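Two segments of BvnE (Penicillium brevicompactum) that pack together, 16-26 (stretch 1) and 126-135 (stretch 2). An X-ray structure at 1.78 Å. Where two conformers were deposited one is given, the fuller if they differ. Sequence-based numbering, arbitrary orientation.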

# COMPACT_ATOMS: atom_id res chain seq x y z
N GLU A 16 -3.13 -17.73 -11.45
CA GLU A 16 -1.76 -18.23 -11.42
C GLU A 16 -0.87 -17.47 -12.40
O GLU A 16 0.28 -17.16 -12.09
CB GLU A 16 -1.73 -19.74 -11.68
CG GLU A 16 -2.50 -20.57 -10.63
CD GLU A 16 -4.02 -20.47 -10.77
OE1 GLU A 16 -4.50 -19.90 -11.77
OE2 GLU A 16 -4.73 -20.97 -9.87
N GLN A 17 -1.41 -17.13 -13.57
CA GLN A 17 -0.66 -16.33 -14.54
C GLN A 17 -0.27 -14.98 -13.95
O GLN A 17 0.86 -14.51 -14.16
CB GLN A 17 -1.47 -16.13 -15.81
CG GLN A 17 -0.85 -15.11 -16.78
CD GLN A 17 0.44 -15.61 -17.42
OE1 GLN A 17 0.40 -16.21 -18.49
NE2 GLN A 17 1.58 -15.36 -16.78
N LEU A 18 -1.19 -14.33 -13.23
CA LEU A 18 -0.87 -13.02 -12.66
C LEU A 18 0.18 -13.15 -11.56
O LEU A 18 1.06 -12.29 -11.43
CB LEU A 18 -2.15 -12.35 -12.14
CG LEU A 18 -3.14 -11.90 -13.23
CD1 LEU A 18 -4.53 -11.66 -12.66
CD2 LEU A 18 -2.63 -10.63 -13.93
N ILE A 19 0.12 -14.23 -10.78
CA ILE A 19 1.13 -14.45 -9.75
C ILE A 19 2.49 -14.70 -10.39
O ILE A 19 3.51 -14.17 -9.93
CB ILE A 19 0.70 -15.60 -8.82
CG1 ILE A 19 -0.50 -15.15 -7.98
CG2 ILE A 19 1.88 -16.07 -7.94
CD1 ILE A 19 -1.08 -16.22 -7.07
N VAL A 20 2.54 -15.50 -11.47
CA VAL A 20 3.79 -15.72 -12.19
C VAL A 20 4.35 -14.41 -12.72
O VAL A 20 5.56 -14.15 -12.61
CB VAL A 20 3.58 -16.76 -13.31
CG1 VAL A 20 4.72 -16.70 -14.31
CG2 VAL A 20 3.44 -18.16 -12.71
N SER A 21 3.50 -13.56 -13.31
CA SER A 21 4.04 -12.29 -13.81
C SER A 21 4.44 -11.34 -12.70
O SER A 21 5.38 -10.55 -12.88
CB SER A 21 3.05 -11.61 -14.76
OG SER A 21 2.61 -12.50 -15.76
N ALA A 22 3.75 -11.37 -11.56
CA ALA A 22 4.19 -10.54 -10.43
C ALA A 22 5.53 -11.02 -9.90
O ALA A 22 6.41 -10.22 -9.57
CB ALA A 22 3.14 -10.54 -9.32
N HIS A 23 5.72 -12.34 -9.79
CA HIS A 23 7.01 -12.83 -9.35
C HIS A 23 8.09 -12.57 -10.38
O HIS A 23 9.25 -12.33 -10.02
CB HIS A 23 6.93 -14.31 -8.99
CG HIS A 23 6.33 -14.56 -7.64
ND1 HIS A 23 6.92 -14.11 -6.47
CD2 HIS A 23 5.19 -15.19 -7.26
CE1 HIS A 23 6.17 -14.46 -5.44
NE2 HIS A 23 5.11 -15.11 -5.89
N ARG A 24 7.74 -12.59 -11.67
CA ARG A 24 8.72 -12.22 -12.68
C ARG A 24 9.14 -10.78 -12.53
O ARG A 24 10.33 -10.44 -12.69
CB ARG A 24 8.18 -12.48 -14.09
CG ARG A 24 9.19 -12.15 -15.19
CD ARG A 24 8.59 -12.41 -16.56
NE ARG A 24 7.38 -11.61 -16.74
CZ ARG A 24 6.59 -11.68 -17.81
NH1 ARG A 24 5.51 -10.91 -17.88
NH2 ARG A 24 6.88 -12.52 -18.80
N TRP A 25 8.18 -9.89 -12.22
CA TRP A 25 8.53 -8.49 -11.98
C TRP A 25 9.51 -8.36 -10.83
O TRP A 25 10.49 -7.61 -10.92
CB TRP A 25 7.25 -7.68 -11.72
CG TRP A 25 7.50 -6.23 -11.51
CD1 TRP A 25 7.74 -5.29 -12.48
CD2 TRP A 25 7.54 -5.53 -10.25
NE1 TRP A 25 7.92 -4.05 -11.90
CE2 TRP A 25 7.81 -4.18 -10.54
CE3 TRP A 25 7.38 -5.92 -8.91
CZ2 TRP A 25 7.92 -3.21 -9.53
CZ3 TRP A 25 7.49 -4.95 -7.92
CH2 TRP A 25 7.75 -3.62 -8.24
N LEU A 26 9.28 -9.09 -9.73
CA LEU A 26 10.22 -9.05 -8.62
C LEU A 26 11.59 -9.58 -9.03
O LEU A 26 12.62 -9.00 -8.65
CB LEU A 26 9.68 -9.89 -7.45
CG LEU A 26 8.59 -9.33 -6.54
CD1 LEU A 26 8.36 -10.32 -5.40
CD2 LEU A 26 8.95 -7.96 -5.97
N GLY A 126 -2.54 -10.79 -18.94
CA GLY A 126 -1.75 -10.98 -17.74
C GLY A 126 -0.28 -11.21 -17.96
O GLY A 126 0.39 -11.75 -17.08
N THR A 127 0.25 -10.81 -19.12
CA THR A 127 1.61 -11.14 -19.53
C THR A 127 2.52 -9.93 -19.66
O THR A 127 3.73 -10.12 -19.85
CB THR A 127 1.59 -11.84 -20.89
OG1 THR A 127 1.04 -10.94 -21.87
CG2 THR A 127 0.76 -13.12 -20.83
N LEU A 128 1.99 -8.72 -19.60
CA LEU A 128 2.78 -7.51 -19.64
C LEU A 128 2.25 -6.54 -18.60
O LEU A 128 1.04 -6.38 -18.45
CB LEU A 128 2.73 -6.84 -21.02
CG LEU A 128 3.47 -7.50 -22.18
CD1 LEU A 128 3.22 -6.67 -23.44
CD2 LEU A 128 4.95 -7.59 -21.90
N LEU A 129 3.17 -5.89 -17.89
CA LEU A 129 2.81 -4.87 -16.91
C LEU A 129 2.40 -3.58 -17.62
O LEU A 129 3.15 -3.04 -18.43
CB LEU A 129 4.01 -4.61 -16.01
CG LEU A 129 3.88 -3.65 -14.84
CD1 LEU A 129 2.87 -4.18 -13.81
CD2 LEU A 129 5.27 -3.55 -14.25
N ARG A 130 1.22 -3.05 -17.28
CA ARG A 130 0.74 -1.82 -17.91
C ARG A 130 0.66 -0.64 -16.95
O ARG A 130 0.48 0.49 -17.41
CB ARG A 130 -0.63 -2.04 -18.57
CG ARG A 130 -1.79 -2.21 -17.59
CD ARG A 130 -3.14 -2.36 -18.32
NE ARG A 130 -3.46 -1.18 -19.12
CZ ARG A 130 -4.52 -1.09 -19.92
NH1 ARG A 130 -4.75 0.02 -20.63
NH2 ARG A 130 -5.35 -2.11 -20.00
N ASP A 131 0.81 -0.86 -15.65
CA ASP A 131 0.78 0.23 -14.69
C ASP A 131 1.37 -0.27 -13.38
O ASP A 131 1.15 -1.42 -13.00
CB ASP A 131 -0.65 0.73 -14.43
CG ASP A 131 -0.68 1.98 -13.57
OD1 ASP A 131 -0.35 3.06 -14.11
OD2 ASP A 131 -1.01 1.90 -12.37
N VAL A 132 2.12 0.59 -12.70
CA VAL A 132 2.61 0.33 -11.35
C VAL A 132 2.36 1.55 -10.49
O VAL A 132 2.79 2.65 -10.85
CB VAL A 132 4.12 0.02 -11.32
CG1 VAL A 132 4.51 -0.44 -9.93
CG2 VAL A 132 4.47 -0.99 -12.33
N ILE A 133 1.70 1.36 -9.34
CA ILE A 133 1.72 2.36 -8.28
C ILE A 133 2.69 1.87 -7.23
O ILE A 133 2.56 0.74 -6.75
CB ILE A 133 0.34 2.56 -7.64
CG1 ILE A 133 -0.68 2.99 -8.67
CG2 ILE A 133 0.46 3.57 -6.47
CD1 ILE A 133 -2.07 2.95 -8.09
N GLU A 134 3.64 2.72 -6.85
CA GLU A 134 4.63 2.37 -5.83
C GLU A 134 4.43 3.31 -4.64
O GLU A 134 4.93 4.44 -4.64
CB GLU A 134 6.05 2.45 -6.39
CG GLU A 134 6.34 1.36 -7.40
CD GLU A 134 7.70 1.49 -8.05
OE1 GLU A 134 8.35 2.55 -7.88
OE2 GLU A 134 8.12 0.53 -8.73
N PHE A 135 3.71 2.84 -3.63
CA PHE A 135 3.41 3.64 -2.44
C PHE A 135 4.51 3.38 -1.41
O PHE A 135 4.53 2.33 -0.76
CB PHE A 135 2.03 3.26 -1.91
CG PHE A 135 1.44 4.27 -0.94
CD1 PHE A 135 1.97 4.41 0.34
CD2 PHE A 135 0.34 5.02 -1.29
CE1 PHE A 135 1.43 5.32 1.25
CE2 PHE A 135 -0.22 5.95 -0.38
CZ PHE A 135 0.34 6.10 0.88

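The most striking feature of this contact is that its two hydrogen bonds both end on backbone carbonyls of consecutive residues in a loop, while the strand that follows contributes none. Ser 21 OG donates to Gly 126 O at 2.7 Å, and Arg 24 NH1 donates to Thr 127 O at 2.8 Å. The principle is a general one: carbonyls left free of regular sheet pairing can be claimed by helix side chains, which then fix the loop without depending on its side chains.

The approach is closest at Gly 126, whose CA lies 5.5 Å from the CA of Leu 18. Here the helix and loop are in direct contact: Leu 18 CD2 rests 3.9 Å from Gly 126 CA. Glycine suits the site twice over. Its phi of 73° is one that glycine adopts readily, and a CB built on Gly 126 would point toward the helix, only 3.3 Å from Gln 17 CG and 3.4 Å from Leu 18 CD2.

Beyond the loop the chains diverge. The axes of the helix and of strand 129-135 come no closer than 11.3 Å, with 67° between their directions, so side chains have to span the gap. From the helix Trp 25 alone does so, with 68 Å² covered by the other stretch. With chi1 at -178° (t), its indole extends along the strand: Trp 25 CD1 meets Leu 129 CD2 at 3.5 Å, and Trp 25 CZ2 lies a looser 4.4 Å from Val 132 CG1. Both are apolar contacts. At the ring edge, Trp 25 CZ2 also approaches Glu 134 OE2 at 3.8 Å, where the carboxylate oxygen faces the weakly positive rim of the indole. Leu 129, Val 132 and Glu 134 all direct their CB toward the helix, whereas the intervening Ile 133 makes no contact with it.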